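Local coordinates for protein flavin-dependent thymidylate synthase (Thermus thermophilus, PDB 6J61) that probably catalyses the reductive methylation of dUMP to dTMP as an FAD-binding homotetramer, using methylenetetrahydrofolate as methyl donor and NADPH as reductant, at residues 22-25 / 26-29; 38-42 / 43-47; 236-239 / 240-243. All coordinates share one frame; numbering follows the deposited sequence.

Overall arrangement
Contacts 1 and 2 belong to successive helices of the flavin-binding part of the chain, 24-32 and 42-54, and their centres lie about 10 Å apart. They touch: Val28 CG2 meets Asp45 OD1 at 3.4 Å, and Arg25 CG meets Thr39 CG2 at 3.7 Å. Contact 1 is nearer the cofactor, with the Ile27 side chain about 10 Å from a bound FAD, whereas contact 2 faces the surface away from FAD and the predicted substrate sites. Contact 3 stands apart in the C-terminal helices, its nearest atoms about 25 Å from contact 1 and about 19 Å from contact 2. All three are helix beginnings, with Asp23, Thr41 and Thr238 as N-cap residues.

Contact 1: residues 22-25 / 26-29; sequences GDDR and AIVQ
Asp23 O accepts from Ala26 N at 2.7 Å as the chain, just past strand 13-21, turns into the first coil of helix 24-32, the N-H standing above the carbonyl plane. The next backbone links, from Ile27 N and Val28 N to Asp24 O, are long and weak. Asp23 is the N-cap: its OD1 receives Arg25 N at 2.9 Å, from above the carboxylate plane and 37° out of it. With CG lodged between its backbone N and carbonyl carbon (chi1 56°), the carboxylate folds back over the helix end. The same OD1 takes a second bond from Arg25 NE at 3.2 Å, a weak one that is part of a salt bridge; the bend of the arginine chain at chi3 (-42°) helps turn NE to the carboxylate. One oxygen thus holds both a backbone N-H and a side-chain charge of the same residue. The Ala26 methyl packs against the residues before the helix, CB lying 3.7 Å from Gly22 CA and 3.2 Å from Asp23 O; Gly22 has no side chain to stand in its way. On another flank the Asp24 and Ile27 side chains run alongside each other in a common direction, with Asp24 OD1 4.2 Å from Ile27 CD1. The buried Asp24 carboxylate is satisfied by the backbone N-H groups of Leu210 and Ala211 at the start of helix 209-220, whose dipole would be expected to stabilise its negative charge. Ile27 packs on Leu52, its side chain about 4 Å from that of Leu174, a predicted FAD-site residue. The turn packs on helices 42-54 and 209-220 of its own chain and, through Ala26 on Lys67 and Gln29 on Tyr169, touches strands 65-73 and 165-173 of the second subunit.

Contact 2: residues 38-42 / 43-47; sequences GTKTV and REDAA
Thr41 O is gripped by two backbone N-H groups, Asp45 N at 2.7 Å and, more weakly, Glu44 N at 3.0 Å. This is the N-cap of helix 42-54: the Thr41 hydroxyl also accepts from Glu44 N, with OG1 3.1 Å away and an N-H...O angle of 145°, so Glu44 N is shared between the side chain and the backbone carbonyl of one residue. Ala46 N closes the next turn on Val42 O at 2.8 Å. Asp45 points back at the incoming loop. Its OD2 lies 3.4 Å from Lys40 N, a long, weak but almost straight bond, and the same oxygen rests against the methyl of Thr39. The other oxygen, OD1, is held by a salt bridge to Arg32 on helix 24-32, which ties the loop, the cap and the preceding helix together on the buried side of the turn. Outward lies the exposed edge. Glu44, with CG anti to its backbone N (chi1 -168°) and a bend at chi2, brings OE2 within 3.5 Å of Thr41 CG2. Its other oxygen faces the lysine chain, Glu44 OE1 lying 3.8 Å from Lys40 CD and 4.5 Å from Lys40 NZ, too far for a salt bridge.

Contact 3: residues 236-239 / 240-243; sequences LLTP and EVYE
Thr238 O and Pro239 O take up the first N-H groups of helix 239-249, with Thr238 at the N-cap and Pro239 as the first helical residue. Tyr242 N donates to Thr238 O at 3.1 Å and Glu243 N to Pro239 O at 2.8 Å; both bonds are nearly straight, and each donor sits almost in line with the carbonyl bond. Proline suits this position, since the first helical residue need not donate a backbone N-H within the helix. The tightly held part is this pair of backbone bonds in the first turn. Tyr242 CB sits 3.4 Å from Pro239 O; its chi1 of -168° sets CG opposite the backbone N, and the ring swings away from the cap onto Leu260 and Val263 of helix 253-263. Val241 CB lies 3.6 Å from Thr238 O, and its side chain packs on Leu236 of a third subunit. Tyr242 likewise meets Leu225 of that subunit, so the inner flank of the helix start forms part of an intersubunit contact, probably within the extra C-terminal domain of this enzyme. The outer side is looser: Thr238, Pro239 and Glu240 are exposed. The Glu240 chain, bent at chi2 (79°), leads its carboxylate away from the turn to a weak, long ion pair with Lys244. Back on the bonded turn, Glu243 CB lies 3.5 Å from Pro239 O.

Contact 1: residues 22-25 / 26-29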
loop_
_atom_site.group_PDB
_atom_site.type_symbol
_atom_site.label_atom_id
_atom_site.label_comp_id
_atom_site.label_asym_id
_atom_site.label_seq_id
_atom_site.Cartn_x
_atom_site.Cartn_y
_atom_site.Cartn_z
ATOM N N GLY A 22 -3.634 -19.918 -7.278
ATOM C CA GLY A 22 -3.695 -19.697 -8.709
ATOM C C GLY A 22 -2.393 -19.925 -9.439
ATOM O O GLY A 22 -1.317 -19.936 -8.833
ATOM N N ASP A 23 -2.501 -20.126 -10.751
ATOM C CA ASP A 23 -1.345 -20.326 -11.630
ATOM C C ASP A 23 -1.625 -19.535 -12.906
ATOM O O ASP A 23 -2.476 -18.637 -12.886
ATOM C CB ASP A 23 -1.129 -21.818 -11.954
ATOM C CG ASP A 23 -2.366 -22.496 -12.568
ATOM O OD1 ASP A 23 -3.260 -21.804 -13.113
ATOM O OD2 ASP A 23 -2.430 -23.747 -12.520
ATOM N N ASP A 24 -0.939 -19.865 -14.002
ATOM C CA ASP A 24 -1.133 -19.147 -15.274
ATOM C C ASP A 24 -2.604 -18.975 -15.646
ATOM O O ASP A 24 -2.989 -17.953 -16.217
ATOM C CB ASP A 24 -0.417 -19.852 -16.441
ATOM C CG ASP A 24 1.100 -19.812 -16.320
ATOM O OD1 ASP A 24 1.635 -18.749 -15.960
ATOM O OD2 ASP A 24 1.764 -20.841 -16.600
ATOM N N ARG A 25 -3.424 -19.974 -15.322
ATOM C CA ARG A 25 -4.851 -19.923 -15.639
ATOM C C ARG A 25 -5.580 -18.825 -14.882
ATOM O O ARG A 25 -6.558 -18.254 -15.386
ATOM C CB ARG A 25 -5.505 -21.270 -15.329
ATOM C CG ARG A 25 -4.966 -22.419 -16.166
ATOM C CD ARG A 25 -5.516 -23.747 -15.697
ATOM N NE ARG A 25 -5.536 -23.817 -14.240
ATOM C CZ ARG A 25 -5.707 -24.932 -13.544
ATOM N NH1 ARG A 25 -5.869 -26.091 -14.167
ATOM N NH2 ARG A 25 -5.721 -24.881 -12.220
ATOM N N ALA A 26 -5.102 -18.528 -13.676
ATOM C CA ALA A 26 -5.723 -17.505 -12.844
ATOM C C ALA A 26 -5.545 -16.095 -13.431
ATOM O O ALA A 26 -6.444 -15.255 -13.355
ATOM C CB ALA A 26 -5.146 -17.580 -11.441
ATOM N N ILE A 27 -4.380 -15.841 -14.021
ATOM C CA ILE A 27 -4.107 -14.540 -14.616
ATOM C C ILE A 27 -5.103 -14.300 -15.745
ATOM O O ILE A 27 -5.804 -13.278 -15.788
ATOM C CB ILE A 27 -2.697 -14.497 -15.194
ATOM C CG1 ILE A 27 -1.706 -15.025 -14.171
ATOM C CG2 ILE A 27 -2.340 -13.089 -15.568
ATOM C CD1 ILE A 27 -0.330 -15.255 -14.732
ATOM N N VAL A 28 -5.170 -15.275 -16.647
ATOM C CA VAL A 28 -6.058 -15.214 -17.801
ATOM C C VAL A 28 -7.541 -15.158 -17.385
ATOM O O VAL A 28 -8.342 -14.428 -17.977
ATOM C CB VAL A 28 -5.778 -16.429 -18.748
ATOM C CG1 VAL A 28 -6.361 -17.713 -18.176
ATOM C CG2 VAL A 28 -6.317 -16.152 -20.111
ATOM N N GLN A 29 -7.894 -15.921 -16.356
ATOM C CA GLN A 29 -9.260 -15.949 -15.851
ATOM C C GLN A 29 -9.684 -14.559 -15.345
ATOM O O GLN A 29 -10.739 -14.036 -15.732
ATOM C CB GLN A 29 -9.363 -16.977 -14.718
ATOM C CG GLN A 29 -10.620 -16.855 -13.865
ATOM C CD GLN A 29 -10.604 -17.791 -12.674
ATOM O OE1 GLN A 29 -9.673 -17.786 -11.869
ATOM N NE2 GLN A 29 -11.644 -18.601 -12.556
#

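Contact 2: residues 38-42 / 43-47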
loop_
_atom_site.group_PDB
_atom_site.type_symbol
_atom_site.label_atom_id
_atom_site.label_comp_id
_atom_site.label_asym_id
_atom_site.label_seq_id
_atom_site.Cartn_x
_atom_site.Cartn_y
_atom_site.Cartn_z
ATOM N N GLY A 38 -12.442 -19.422 -17.253
ATOM C CA GLY A 38 -11.780 -18.332 -17.954
ATOM C C GLY A 38 -10.576 -18.675 -18.819
ATOM O O GLY A 38 -9.791 -17.801 -19.173
ATOM N N THR A 39 -10.423 -19.945 -19.167
ATOM C CA THR A 39 -9.309 -20.378 -20.007
ATOM C C THR A 39 -9.741 -20.646 -21.442
ATOM O O THR A 39 -10.933 -20.665 -21.764
ATOM C CB THR A 39 -8.683 -21.677 -19.484
ATOM O OG1 THR A 39 -9.710 -22.492 -18.905
ATOM C CG2 THR A 39 -7.602 -21.389 -18.472
ATOM N N LYS A 40 -8.748 -20.847 -22.298
ATOM C CA LYS A 40 -8.978 -21.158 -23.702
ATOM C C LYS A 40 -7.877 -22.126 -24.091
ATOM O O LYS A 40 -7.720 -23.164 -23.448
ATOM C CB LYS A 40 -8.940 -19.890 -24.561
ATOM C CG LYS A 40 -10.034 -18.893 -24.191
ATOM C CD LYS A 40 -10.419 -17.984 -25.351
ATOM C CE LYS A 40 -11.599 -17.083 -24.967
ATOM N NZ LYS A 40 -12.218 -16.383 -26.127
ATOM N N THR A 41 -7.108 -21.798 -25.121
ATOM C CA THR A 41 -6.019 -22.673 -25.544
ATOM C C THR A 41 -4.694 -22.158 -24.960
ATOM O O THR A 41 -4.553 -20.964 -24.683
ATOM C CB THR A 41 -5.945 -22.719 -27.075
ATOM O OG1 THR A 41 -4.950 -21.804 -27.538
ATOM C CG2 THR A 41 -7.279 -22.306 -27.667
ATOM N N VAL A 42 -3.720 -23.044 -24.774
ATOM C CA VAL A 42 -2.446 -22.622 -24.194
ATOM C C VAL A 42 -1.689 -21.564 -24.995
ATOM O O VAL A 42 -1.055 -20.689 -24.405
ATOM C CB VAL A 42 -1.480 -23.809 -23.938
ATOM C CG1 VAL A 42 -2.166 -24.890 -23.131
ATOM C CG2 VAL A 42 -0.976 -24.346 -25.241
ATOM N N ARG A 43 -1.714 -21.619 -26.321
ATOM C CA ARG A 43 -0.995 -20.578 -27.043
ATOM C C ARG A 43 -1.813 -19.294 -27.026
ATOM O O ARG A 43 -1.271 -18.194 -27.158
ATOM C CB ARG A 43 -0.644 -21.009 -28.478
ATOM C CG ARG A 43 -1.744 -21.628 -29.293
ATOM C CD ARG A 43 -1.120 -22.346 -30.482
ATOM N NE ARG A 43 -0.523 -21.405 -31.420
ATOM C CZ ARG A 43 -1.218 -20.733 -32.334
ATOM N NH1 ARG A 43 -2.530 -20.915 -32.425
ATOM N NH2 ARG A 43 -0.610 -19.866 -33.141
ATOM N N GLU A 44 -3.118 -19.431 -26.827
ATOM C CA GLU A 44 -3.984 -18.263 -26.770
ATOM C C GLU A 44 -3.813 -17.590 -25.403
ATOM O O GLU A 44 -3.841 -16.358 -25.298
ATOM C CB GLU A 44 -5.437 -18.675 -26.978
ATOM C CG GLU A 44 -6.362 -17.519 -27.215
ATOM C CD GLU A 44 -7.482 -17.870 -28.183
ATOM O OE1 GLU A 44 -8.365 -17.006 -28.413
ATOM O OE2 GLU A 44 -7.477 -19.006 -28.716
ATOM N N ASP A 45 -3.626 -18.407 -24.363
ATOM C CA ASP A 45 -3.441 -17.896 -23.013
ATOM C C ASP A 45 -2.022 -17.336 -22.872
ATOM O O ASP A 45 -1.803 -16.307 -22.225
ATOM C CB ASP A 45 -3.709 -19.001 -21.983
ATOM C CG ASP A 45 -5.187 -19.347 -21.874
ATOM O OD1 ASP A 45 -6.018 -18.618 -22.465
ATOM O OD2 ASP A 45 -5.528 -20.338 -21.188
ATOM N N ALA A 46 -1.059 -18.011 -23.487
ATOM C CA ALA A 46 0.313 -17.549 -23.459
ATOM C C ALA A 46 0.316 -16.194 -24.161
ATOM O O ALA A 46 0.940 -15.246 -23.704
ATOM C CB ALA A 46 1.207 -18.525 -24.196
ATOM N N ALA A 47 -0.409 -16.105 -25.269
ATOM C CA ALA A 47 -0.492 -14.867 -26.026
ATOM C C ALA A 47 -1.114 -13.746 -25.186
ATOM O O ALA A 47 -0.601 -12.623 -25.175
ATOM C CB ALA A 47 -1.302 -15.086 -27.310
#

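Contact 3: residues 236-239 / 240-243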
loop_
_atom_site.group_PDB
_atom_site.type_symbol
_atom_site.label_atom_id
_atom_site.label_comp_id
_atom_site.label_asym_id
_atom_site.label_seq_id
_atom_site.Cartn_x
_atom_site.Cartn_y
_atom_site.Cartn_z
ATOM N N LEU A 236 20.545 6.185 -36.579
ATOM C CA LEU A 236 21.366 5.027 -36.924
ATOM C C LEU A 236 20.542 3.996 -37.691
ATOM O O LEU A 236 21.092 3.220 -38.469
ATOM C CB LEU A 236 21.936 4.339 -35.674
ATOM C CG LEU A 236 23.215 4.809 -34.974
ATOM C CD1 LEU A 236 23.546 3.840 -33.849
ATOM C CD2 LEU A 236 24.372 4.858 -35.950
ATOM N N LEU A 237 19.226 3.993 -37.479
ATOM C CA LEU A 237 18.356 3.019 -38.132
ATOM C C LEU A 237 17.055 3.607 -38.655
ATOM O O LEU A 237 16.573 4.619 -38.153
ATOM C CB LEU A 237 18.004 1.903 -37.146
ATOM C CG LEU A 237 19.133 1.262 -36.339
ATOM C CD1 LEU A 237 18.535 0.507 -35.165
ATOM C CD2 LEU A 237 19.957 0.338 -37.231
ATOM N N THR A 238 16.486 2.951 -39.660
ATOM C CA THR A 238 15.215 3.374 -40.240
ATOM C C THR A 238 14.205 2.305 -39.865
ATOM O O THR A 238 14.580 1.178 -39.551
ATOM C CB THR A 238 15.262 3.449 -41.784
ATOM O OG1 THR A 238 15.603 2.162 -42.311
ATOM C CG2 THR A 238 16.282 4.476 -42.246
ATOM N N PRO A 239 12.910 2.644 -39.889
ATOM C CA PRO A 239 11.846 1.698 -39.547
ATOM C C PRO A 239 11.989 0.355 -40.262
ATOM O O PRO A 239 12.148 -0.688 -39.624
ATOM C CB PRO A 239 10.590 2.456 -39.958
ATOM C CG PRO A 239 10.949 3.867 -39.590
ATOM C CD PRO A 239 12.354 3.984 -40.147
ATOM N N GLU A 240 11.933 0.402 -41.588
ATOM C CA GLU A 240 12.059 -0.774 -42.444
ATOM C C GLU A 240 13.197 -1.706 -42.014
ATOM O O GLU A 240 13.006 -2.916 -41.871
ATOM C CB GLU A 240 12.284 -0.311 -43.890
ATOM C CG GLU A 240 12.725 -1.398 -44.873
ATOM C CD GLU A 240 11.581 -2.276 -45.355
ATOM O OE1 GLU A 240 11.850 -3.256 -46.088
ATOM O OE2 GLU A 240 10.413 -1.987 -45.007
ATOM N N VAL A 241 14.382 -1.137 -41.819
ATOM C CA VAL A 241 15.557 -1.910 -41.422
ATOM C C VAL A 241 15.348 -2.625 -40.090
ATOM O O VAL A 241 15.612 -3.824 -39.965
ATOM C CB VAL A 241 16.802 -0.991 -41.295
ATOM C CG1 VAL A 241 18.021 -1.798 -40.874
ATOM C CG2 VAL A 241 17.062 -0.293 -42.616
ATOM N N TYR A 242 14.875 -1.871 -39.101
ATOM C CA TYR A 242 14.631 -2.396 -37.762
ATOM C C TYR A 242 13.634 -3.532 -37.857
ATOM O O TYR A 242 13.856 -4.612 -37.314
ATOM C CB TYR A 242 14.086 -1.281 -36.846
ATOM C CG TYR A 242 14.067 -1.621 -35.363
ATOM C CD1 TYR A 242 15.088 -2.378 -34.785
ATOM C CD2 TYR A 242 13.048 -1.164 -34.535
ATOM C CE1 TYR A 242 15.090 -2.670 -33.428
ATOM C CE2 TYR A 242 13.043 -1.451 -33.169
ATOM C CZ TYR A 242 14.066 -2.205 -32.625
ATOM O OH TYR A 242 14.063 -2.506 -31.282
ATOM N N GLU A 243 12.546 -3.275 -38.573
ATOM C CA GLU A 243 11.498 -4.259 -38.749
ATOM C C GLU A 243 12.021 -5.586 -39.293
ATOM O O GLU A 243 11.775 -6.638 -38.705
ATOM C CB GLU A 243 10.427 -3.709 -39.674
ATOM C CG GLU A 243 9.292 -4.665 -39.920
ATOM C CD GLU A 243 8.350 -4.144 -40.969
ATOM O OE1 GLU A 243 8.824 -3.863 -42.096
ATOM O OE2 GLU A 243 7.144 -4.012 -40.670
#